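Local coordinates for protein integrase (PDB 3KKS) that probably inserts the DNA copy of the bovine immunodeficiency virus genome into host DNA, through a catalytic core domain of RNase H-like fold, at residues T10-T15 with R105-Q110; R100-R105 with L122-L127. All coordinates share one frame; numbering follows the deposited sequence.

Interaction 1: T10-T15 with R105-Q110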
ATOM      1  N   THR A  10       7.259  -6.608   2.121  1.00 33.21           N
ATOM      2  CA  THR A  10       7.101  -7.600   3.165  1.00 34.11           C
ATOM      3  C   THR A  10       7.271  -8.964   2.544  1.00 34.46           C
ATOM      4  O   THR A  10       7.395  -9.099   1.330  1.00 34.28           O
ATOM      5  CB  THR A  10       5.712  -7.548   3.811  1.00 34.52           C
ATOM      6  OG1 THR A  10       4.722  -7.893   2.836  1.00 34.62           O
ATOM      7  CG2 THR A  10       5.431  -6.165   4.348  1.00 36.62           C
ATOM      8  N   HIS A  11       7.269  -9.975   3.395  1.00 34.65           N
ATOM      9  CA  HIS A  11       7.407 -11.340   2.943  1.00 36.54           C
ATOM     10  C   HIS A  11       6.300 -12.188   3.506  1.00 37.11           C
ATOM     11  O   HIS A  11       5.888 -12.047   4.650  1.00 37.37           O
ATOM     12  CB  HIS A  11       8.745 -11.925   3.387  1.00 37.69           C
ATOM     13  CG  HIS A  11       9.924 -11.178   2.869  1.00 37.29           C
ATOM     14  ND1 HIS A  11      10.679 -11.615   1.801  1.00 40.41           N
ATOM     15  CD2 HIS A  11      10.451  -9.982   3.238  1.00 38.39           C
ATOM     16  CE1 HIS A  11      11.612 -10.723   1.532  1.00 38.73           C
ATOM     17  NE2 HIS A  11      11.497  -9.725   2.385  1.00 39.00           N
ATOM     18  N   TRP A  12       5.835 -13.080   2.655  1.00 36.56           N
ATOM     19  CA  TRP A  12       4.802 -14.039   2.969  1.00 36.95           C
ATOM     20  C   TRP A  12       5.402 -15.289   2.346  1.00 37.47           C
ATOM     21  O   TRP A  12       5.339 -15.462   1.138  1.00 37.04           O
ATOM     22  CB  TRP A  12       3.524 -13.649   2.266  1.00 34.67           C
ATOM     23  CG  TRP A  12       2.489 -14.651   2.488  1.00 32.84           C
ATOM     24  CD1 TRP A  12       1.971 -15.510   1.582  1.00 31.87           C
ATOM     25  CD2 TRP A  12       1.814 -14.877   3.712  1.00 32.06           C
ATOM     26  NE1 TRP A  12       0.989 -16.265   2.168  1.00 31.41           N
ATOM     27  CE2 TRP A  12       0.871 -15.895   3.479  1.00 31.61           C
ATOM     28  CE3 TRP A  12       1.908 -14.311   4.991  1.00 31.51           C
ATOM     29  CZ2 TRP A  12       0.021 -16.369   4.483  1.00 33.21           C
ATOM     30  CZ3 TRP A  12       1.055 -14.782   6.005  1.00 31.57           C
ATOM     31  CH2 TRP A  12       0.122 -15.800   5.736  1.00 31.59           C
ATOM     32  N   ASN A  13       6.026 -16.124   3.173  1.00 38.98           N
ATOM     33  CA  ASN A  13       6.731 -17.313   2.704  1.00 38.92           C
ATOM     34  C   ASN A  13       7.819 -16.834   1.772  1.00 38.55           C
ATOM     35  O   ASN A  13       8.463 -15.837   2.056  1.00 39.57           O
ATOM     36  CB  ASN A  13       5.783 -18.263   2.006  1.00 41.12           C
ATOM     37  CG  ASN A  13       4.633 -18.610   2.876  1.00 43.99           C
ATOM     38  OD1 ASN A  13       4.791 -18.734   4.091  1.00 44.89           O
ATOM     39  ND2 ASN A  13       3.455 -18.758   2.282  1.00 43.63           N
ATOM     40  N   LYS A  14       8.008 -17.496   0.640  1.00 38.31           N
ATOM     41  CA  LYS A  14       9.059 -17.065  -0.282  1.00 39.20           C
ATOM     42  C   LYS A  14       8.684 -15.886  -1.154  1.00 39.06           C
ATOM     43  O   LYS A  14       9.537 -15.267  -1.780  1.00 39.57           O
ATOM     44  CB  LYS A  14       9.497 -18.224  -1.170  1.00 38.90           C
ATOM     45  N   THR A  15       7.406 -15.557  -1.191  1.00 38.01           N
ATOM     46  CA  THR A  15       6.982 -14.455  -2.032  1.00 36.41           C
ATOM     47  C   THR A  15       7.184 -13.094  -1.378  1.00 33.74           C
ATOM     48  O   THR A  15       6.898 -12.911  -0.196  1.00 35.24           O
ATOM     49  CB  THR A  15       5.516 -14.605  -2.423  1.00 36.97           C
ATOM     50  OG1 THR A  15       4.712 -14.437  -1.261  1.00 40.28           O
ATOM     51  CG2 THR A  15       5.251 -15.986  -3.007  1.00 37.42           C
ATOM     52  N   ARG A 105      -5.555 -12.143   6.490  1.00 24.39           N
ATOM     53  CA  ARG A 105      -6.393 -12.494   5.345  1.00 23.49           C
ATOM     54  C   ARG A 105      -5.642 -13.445   4.416  1.00 22.56           C
ATOM     55  O   ARG A 105      -6.220 -14.381   3.860  1.00 21.04           O
ATOM     56  CB  ARG A 105      -6.795 -11.241   4.569  1.00 22.96           C
ATOM     57  CG  ARG A 105      -7.640 -10.247   5.361  1.00 24.99           C
ATOM     58  CD  ARG A 105      -8.986 -10.840   5.767  1.00 26.13           C
ATOM     59  NE  ARG A 105      -9.860  -9.824   6.353  1.00 27.74           N
ATOM     60  CZ  ARG A 105      -9.757  -9.370   7.598  1.00 27.30           C
ATOM     61  NH1 ARG A 105      -8.819  -9.850   8.399  1.00 22.44           N
ATOM     62  NH2 ARG A 105     -10.585  -8.426   8.037  1.00 26.78           N
ATOM     63  N   LEU A 106      -4.350 -13.194   4.258  1.00 22.20           N
ATOM     64  CA  LEU A 106      -3.494 -14.023   3.422  1.00 24.37           C
ATOM     65  C   LEU A 106      -3.505 -15.443   3.971  1.00 25.27           C
ATOM     66  O   LEU A 106      -3.669 -16.409   3.227  1.00 26.23           O
ATOM     67  CB  LEU A 106      -2.070 -13.459   3.427  1.00 24.55           C
ATOM     68  CG  LEU A 106      -1.384 -13.064   2.109  1.00 26.71           C
ATOM     69  CD1 LEU A 106      -2.404 -12.719   1.038  1.00 26.91           C
ATOM     70  CD2 LEU A 106      -0.453 -11.892   2.359  1.00 26.06           C
ATOM     71  N   ALA A 107      -3.346 -15.575   5.280  1.00 26.74           N
ATOM     72  CA  ALA A 107      -3.351 -16.896   5.894  1.00 26.77           C
ATOM     73  C   ALA A 107      -4.660 -17.608   5.596  1.00 28.48           C
ATOM     74  O   ALA A 107      -4.691 -18.826   5.444  1.00 30.48           O
ATOM     75  CB  ALA A 107      -3.159 -16.782   7.395  1.00 26.26           C
ATOM     76  N   ALA A 108      -5.747 -16.855   5.510  1.00 28.71           N
ATOM     77  CA  ALA A 108      -7.035 -17.468   5.241  1.00 28.44           C
ATOM     78  C   ALA A 108      -7.235 -17.877   3.787  1.00 28.94           C
ATOM     79  O   ALA A 108      -7.602 -19.014   3.504  1.00 31.42           O
ATOM     80  CB  ALA A 108      -8.156 -16.532   5.676  1.00 27.85           C
ATOM     81  N   TYR A 109      -6.967 -16.964   2.862  1.00 27.74           N
ATOM     82  CA  TYR A 109      -7.194 -17.242   1.453  1.00 26.75           C
ATOM     83  C   TYR A 109      -6.197 -18.106   0.686  1.00 26.85           C
ATOM     84  O   TYR A 109      -6.561 -18.695  -0.326  1.00 25.78           O
ATOM     85  CB  TYR A 109      -7.400 -15.919   0.712  1.00 26.17           C
ATOM     86  CG  TYR A 109      -8.636 -15.160   1.160  1.00 28.54           C
ATOM     87  CD1 TYR A 109      -9.911 -15.732   1.061  1.00 29.39           C
ATOM     88  CD2 TYR A 109      -8.540 -13.863   1.659  1.00 26.83           C
ATOM     89  CE1 TYR A 109     -11.055 -15.024   1.443  1.00 28.77           C
ATOM     90  CE2 TYR A 109      -9.675 -13.151   2.047  1.00 27.18           C
ATOM     91  CZ  TYR A 109     -10.928 -13.733   1.934  1.00 27.99           C
ATOM     92  OH  TYR A 109     -12.050 -13.016   2.297  1.00 29.53           O
ATOM     93  N   GLN A 110      -4.956 -18.201   1.156  1.00 25.93           N
ATOM     94  CA  GLN A 110      -3.952 -18.987   0.447  1.00 27.21           C
ATOM     95  C   GLN A 110      -4.384 -20.434   0.221  1.00 27.05           C
ATOM     96  O   GLN A 110      -4.081 -21.027  -0.813  1.00 26.59           O
ATOM     97  CB  GLN A 110      -2.615 -18.957   1.199  1.00 28.48           C
ATOM     98  CG  GLN A 110      -2.667 -19.525   2.603  1.00 30.86           C
ATOM     99  CD  GLN A 110      -1.294 -19.634   3.234  1.00 34.53           C
ATOM    100  OE1 GLN A 110      -1.164 -19.963   4.412  1.00 35.30           O
ATOM    101  NE2 GLN A 110      -0.257 -19.356   2.450  1.00 34.84           N
TER
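The carbonyl oxygen of W12 is gripped twice from T15: OG1 of T15 donates to W12 O at 2.7 Å, in the carbonyl plane, and T15 N adds a weak bond. With the return bond from W12 N to T15 O, this closes the type II' turn of the β-hairpin that joins strands 4-12 and 15-22 of the RNase H-like core. N13 holds the turn's first inner position at a phi of 60°, which asparagine tolerates better than most residues. The indole of W12 then reaches from the hairpin to the C-terminal part of helix 89-109. With CG anti to the backbone N (chi1 176°), the ring lies alongside L106, the two side chains running in opposite directions. L106 CB makes a CH-pi contact with the six-membered ring, 3.8 Å from its centroid and only 14° off the normal. L106 CD2 continues the contact to the five-membered ring, 4.0 Å from W12 CG, while N13 CG lies near the opposite face, toward the rim. A107 suits its place by being small: its backbone can come close to the far end of the ring, with W12 CH2 3.5 Å from A107 N and 3.8 Å from A107 CB.

Interaction 2: R100-R105 with L122-L127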
ATOM      1  N   ARG A 100      -0.763  -6.320   9.491  1.00 30.59           N
ATOM      2  CA  ARG A 100      -1.156  -7.450  10.324  1.00 32.66           C
ATOM      3  C   ARG A 100      -2.442  -8.055   9.773  1.00 30.01           C
ATOM      4  O   ARG A 100      -2.539  -9.263   9.579  1.00 29.26           O
ATOM      5  CB  ARG A 100      -1.361  -6.967  11.767  1.00 35.96           C
ATOM      6  CG  ARG A 100      -1.372  -8.055  12.816  1.00 40.14           C
ATOM      7  CD  ARG A 100      -2.699  -8.783  12.858  1.00 46.03           C
ATOM      8  NE  ARG A 100      -3.822  -7.874  13.079  1.00 50.44           N
ATOM      9  CZ  ARG A 100      -3.922  -7.030  14.105  1.00 53.57           C
ATOM     10  NH1 ARG A 100      -2.959  -6.969  15.017  1.00 54.22           N
ATOM     11  NH2 ARG A 100      -4.989  -6.245  14.220  1.00 52.97           N
ATOM     12  N   ASP A 101      -3.422  -7.200   9.510  1.00 28.84           N
ATOM     13  CA  ASP A 101      -4.703  -7.637   8.977  1.00 28.67           C
ATOM     14  C   ASP A 101      -4.541  -8.288   7.602  1.00 28.91           C
ATOM     15  O   ASP A 101      -5.261  -9.222   7.259  1.00 30.40           O
ATOM     16  CB  ASP A 101      -5.655  -6.444   8.875  1.00 30.49           C
ATOM     17  CG  ASP A 101      -6.089  -5.928  10.232  1.00 31.83           C
ATOM     18  OD1 ASP A 101      -6.748  -4.871  10.288  1.00 32.12           O
ATOM     19  OD2 ASP A 101      -5.774  -6.585  11.244  1.00 32.58           O
ATOM     20  N   LEU A 102      -3.595  -7.786   6.817  1.00 26.83           N
ATOM     21  CA  LEU A 102      -3.348  -8.326   5.494  1.00 25.69           C
ATOM     22  C   LEU A 102      -2.798  -9.733   5.628  1.00 26.53           C
ATOM     23  O   LEU A 102      -3.192 -10.643   4.894  1.00 24.42           O
ATOM     24  CB  LEU A 102      -2.340  -7.452   4.739  1.00 23.09           C
ATOM     25  CG  LEU A 102      -2.077  -7.874   3.294  1.00 24.69           C
ATOM     26  CD1 LEU A 102      -3.358  -7.724   2.497  1.00 24.76           C
ATOM     27  CD2 LEU A 102      -0.961  -7.027   2.679  1.00 23.10           C
ATOM     28  N   LYS A 103      -1.870  -9.902   6.566  1.00 26.41           N
ATOM     29  CA  LYS A 103      -1.263 -11.198   6.797  1.00 27.70           C
ATOM     30  C   LYS A 103      -2.301 -12.196   7.309  1.00 27.24           C
ATOM     31  O   LYS A 103      -2.221 -13.380   7.001  1.00 28.22           O
ATOM     32  CB  LYS A 103      -0.095 -11.055   7.773  1.00 31.13           C
ATOM     33  CG  LYS A 103       1.061 -10.252   7.183  1.00 34.52           C
ATOM     34  CD  LYS A 103       2.179 -10.020   8.190  1.00 39.47           C
ATOM     35  CE  LYS A 103       3.330  -9.228   7.575  1.00 40.65           C
ATOM     36  NZ  LYS A 103       3.950  -9.956   6.435  1.00 43.23           N
ATOM     37  N   ASP A 104      -3.286 -11.716   8.061  1.00 26.67           N
ATOM     38  CA  ASP A 104      -4.346 -12.583   8.570  1.00 26.55           C
ATOM     39  C   ASP A 104      -5.230 -13.053   7.408  1.00 25.69           C
ATOM     40  O   ASP A 104      -5.603 -14.221   7.338  1.00 23.33           O
ATOM     41  CB  ASP A 104      -5.200 -11.837   9.607  1.00 27.48           C
ATOM     42  CG  ASP A 104      -4.433 -11.533  10.889  1.00 32.37           C
ATOM     43  OD1 ASP A 104      -4.887 -10.667  11.678  1.00 32.06           O
ATOM     44  OD2 ASP A 104      -3.379 -12.170  11.111  1.00 33.13           O
ATOM     45  N   ARG A 105      -5.555 -12.143   6.490  1.00 24.39           N
ATOM     46  CA  ARG A 105      -6.393 -12.494   5.345  1.00 23.49           C
ATOM     47  C   ARG A 105      -5.642 -13.445   4.416  1.00 22.56           C
ATOM     48  O   ARG A 105      -6.220 -14.381   3.860  1.00 21.04           O
ATOM     49  CB  ARG A 105      -6.795 -11.241   4.569  1.00 22.96           C
ATOM     50  CG  ARG A 105      -7.640 -10.247   5.361  1.00 24.99           C
ATOM     51  CD  ARG A 105      -8.986 -10.840   5.767  1.00 26.13           C
ATOM     52  NE  ARG A 105      -9.860  -9.824   6.353  1.00 27.74           N
ATOM     53  CZ  ARG A 105      -9.757  -9.370   7.598  1.00 27.30           C
ATOM     54  NH1 ARG A 105      -8.819  -9.850   8.399  1.00 22.44           N
ATOM     55  NH2 ARG A 105     -10.585  -8.426   8.037  1.00 26.78           N
ATOM     56  N   LEU A 122      -7.892 -11.328  -3.097  1.00 19.73           N
ATOM     57  CA  LEU A 122      -9.034 -11.544  -2.213  1.00 20.19           C
ATOM     58  C   LEU A 122      -8.787 -10.936  -0.836  1.00 19.95           C
ATOM     59  O   LEU A 122      -9.715 -10.450  -0.192  1.00 20.28           O
ATOM     60  CB  LEU A 122      -9.329 -13.033  -2.067  1.00 18.30           C
ATOM     61  CG  LEU A 122      -9.866 -13.780  -3.289  1.00 22.27           C
ATOM     62  CD1 LEU A 122     -10.057 -15.244  -2.904  1.00 20.53           C
ATOM     63  CD2 LEU A 122     -11.188 -13.188  -3.746  1.00 23.78           C
ATOM     64  N   ALA A 123      -7.538 -10.976  -0.383  1.00 17.08           N
ATOM     65  CA  ALA A 123      -7.196 -10.413   0.916  1.00 19.46           C
ATOM     66  C   ALA A 123      -7.396  -8.895   0.902  1.00 21.18           C
ATOM     67  O   ALA A 123      -7.808  -8.316   1.907  1.00 22.43           O
ATOM     68  CB  ALA A 123      -5.751 -10.746   1.277  1.00 17.87           C
ATOM     69  N   LEU A 124      -7.115  -8.259  -0.239  1.00 19.55           N
ATOM     70  CA  LEU A 124      -7.260  -6.809  -0.365  1.00 19.59           C
ATOM     71  C   LEU A 124      -8.720  -6.387  -0.480  1.00 19.23           C
ATOM     72  O   LEU A 124      -9.121  -5.360   0.051  1.00 19.73           O
ATOM     73  CB  LEU A 124      -6.473  -6.301  -1.581  1.00 18.91           C
ATOM     74  CG  LEU A 124      -4.952  -6.432  -1.426  1.00 20.40           C
ATOM     75  CD1 LEU A 124      -4.254  -6.284  -2.771  1.00 19.26           C
ATOM     76  CD2 LEU A 124      -4.466  -5.369  -0.441  1.00 20.57           C
ATOM     77  N   VAL A 125      -9.502  -7.178  -1.201  1.00 17.82           N
ATOM     78  CA  VAL A 125     -10.920  -6.919  -1.371  1.00 20.33           C
ATOM     79  C   VAL A 125     -11.597  -6.978   0.003  1.00 22.29           C
ATOM     80  O   VAL A 125     -12.483  -6.180   0.318  1.00 19.89           O
ATOM     81  CB  VAL A 125     -11.541  -7.991  -2.274  1.00 21.01           C
ATOM     82  CG1 VAL A 125     -13.053  -7.970  -2.156  1.00 25.10           C
ATOM     83  CG2 VAL A 125     -11.109  -7.750  -3.706  1.00 23.38           C
ATOM     84  N   SER A 126     -11.164  -7.951   0.799  1.00 21.26           N
ATOM     85  CA  SER A 126     -11.675  -8.173   2.142  1.00 23.42           C
ATOM     86  C   SER A 126     -11.384  -6.977   3.042  1.00 22.71           C
ATOM     87  O   SER A 126     -12.268  -6.476   3.737  1.00 23.75           O
ATOM     88  CB  SER A 126     -11.022  -9.436   2.733  1.00 24.58           C
ATOM     89  OG  SER A 126     -11.331  -9.596   4.108  1.00 22.45           O
ATOM     90  N   LEU A 127     -10.134  -6.533   3.035  1.00 22.41           N
ATOM     91  CA  LEU A 127      -9.710  -5.404   3.853  1.00 22.88           C
ATOM     92  C   LEU A 127     -10.346  -4.095   3.449  1.00 23.56           C
ATOM     93  O   LEU A 127     -10.757  -3.305   4.296  1.00 23.59           O
ATOM     94  CB  LEU A 127      -8.189  -5.235   3.783  1.00 23.60           C
ATOM     95  CG  LEU A 127      -7.339  -6.387   4.325  1.00 23.73           C
ATOM     96  CD1 LEU A 127      -5.877  -6.063   4.145  1.00 24.65           C
ATOM     97  CD2 LEU A 127      -7.655  -6.607   5.796  1.00 22.93           C
TER
HETATM   98  O   HOH W   1     -12.611  -7.770   6.124  1.00 36.49           O
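Two helices of the integrase core, 89-109 and 116-129, pack here as a steeply crossed pair, their local axes 9.0 Å apart and their directions 127° from each other. The backbones come nearest at R105 and A123, where A123 is small enough for its CB to lie 3.5 Å from R105 CB. R105 then bends at chi2 (-63°) and serves the interface in two ways. Its NE donates to S126 OG at 2.7 Å, with the oxygen almost exactly in the guanidinium plane, although the N-H...OG angle, 142°, is well short of straight. A methyl of L127, CD2, sits over the centre of one guanidinium face, 3.8 Å above it, and also touches the aliphatic CB of D101. One water bridges the pair: it accepts from R105 NH2, donates to S126 O and lies 3.0 Å from S126 OG, so serine offers both backbone and side-chain oxygens to this cluster. The remaining contact is apolar. L102 and L127 cross at about a right angle, with their CD1 methyls tightly packed at 3.4 Å, while L102 CD1 also meets A123 and L124 CD2. D101 turns its carboxylate to other partners, R100 within the helix and R131 just past helix 116-129. Alanine and leucines, with a water-bridged arginine-serine pair beside them, thus join two of the helices that flank the sheet in the RNase H-like core of retroviral integrases.

How the interactions relate
Helix 89-109 serves both contacts, meeting the β-hairpin in interaction 1 and helix 116-129 in interaction 2, and R105 belongs to both of its segments. The centres lie about 9 Å apart, and the two touch directly: W12 CH2 comes within 3.6 Å of K103 O, and Y109 CE2 within 3.5 Å of L122 O. L106, which meets the indole, also packs on A123, carrying apolar contact from the hairpin to the second helix. The C-terminal half of helix 89-109 thus has the hairpin on one flank and helix 116-129 on another. In retroviral integrases the first strand and the helix corresponding to 89-109 carry catalytic acids, so both contacts probably use elements that also build the active site.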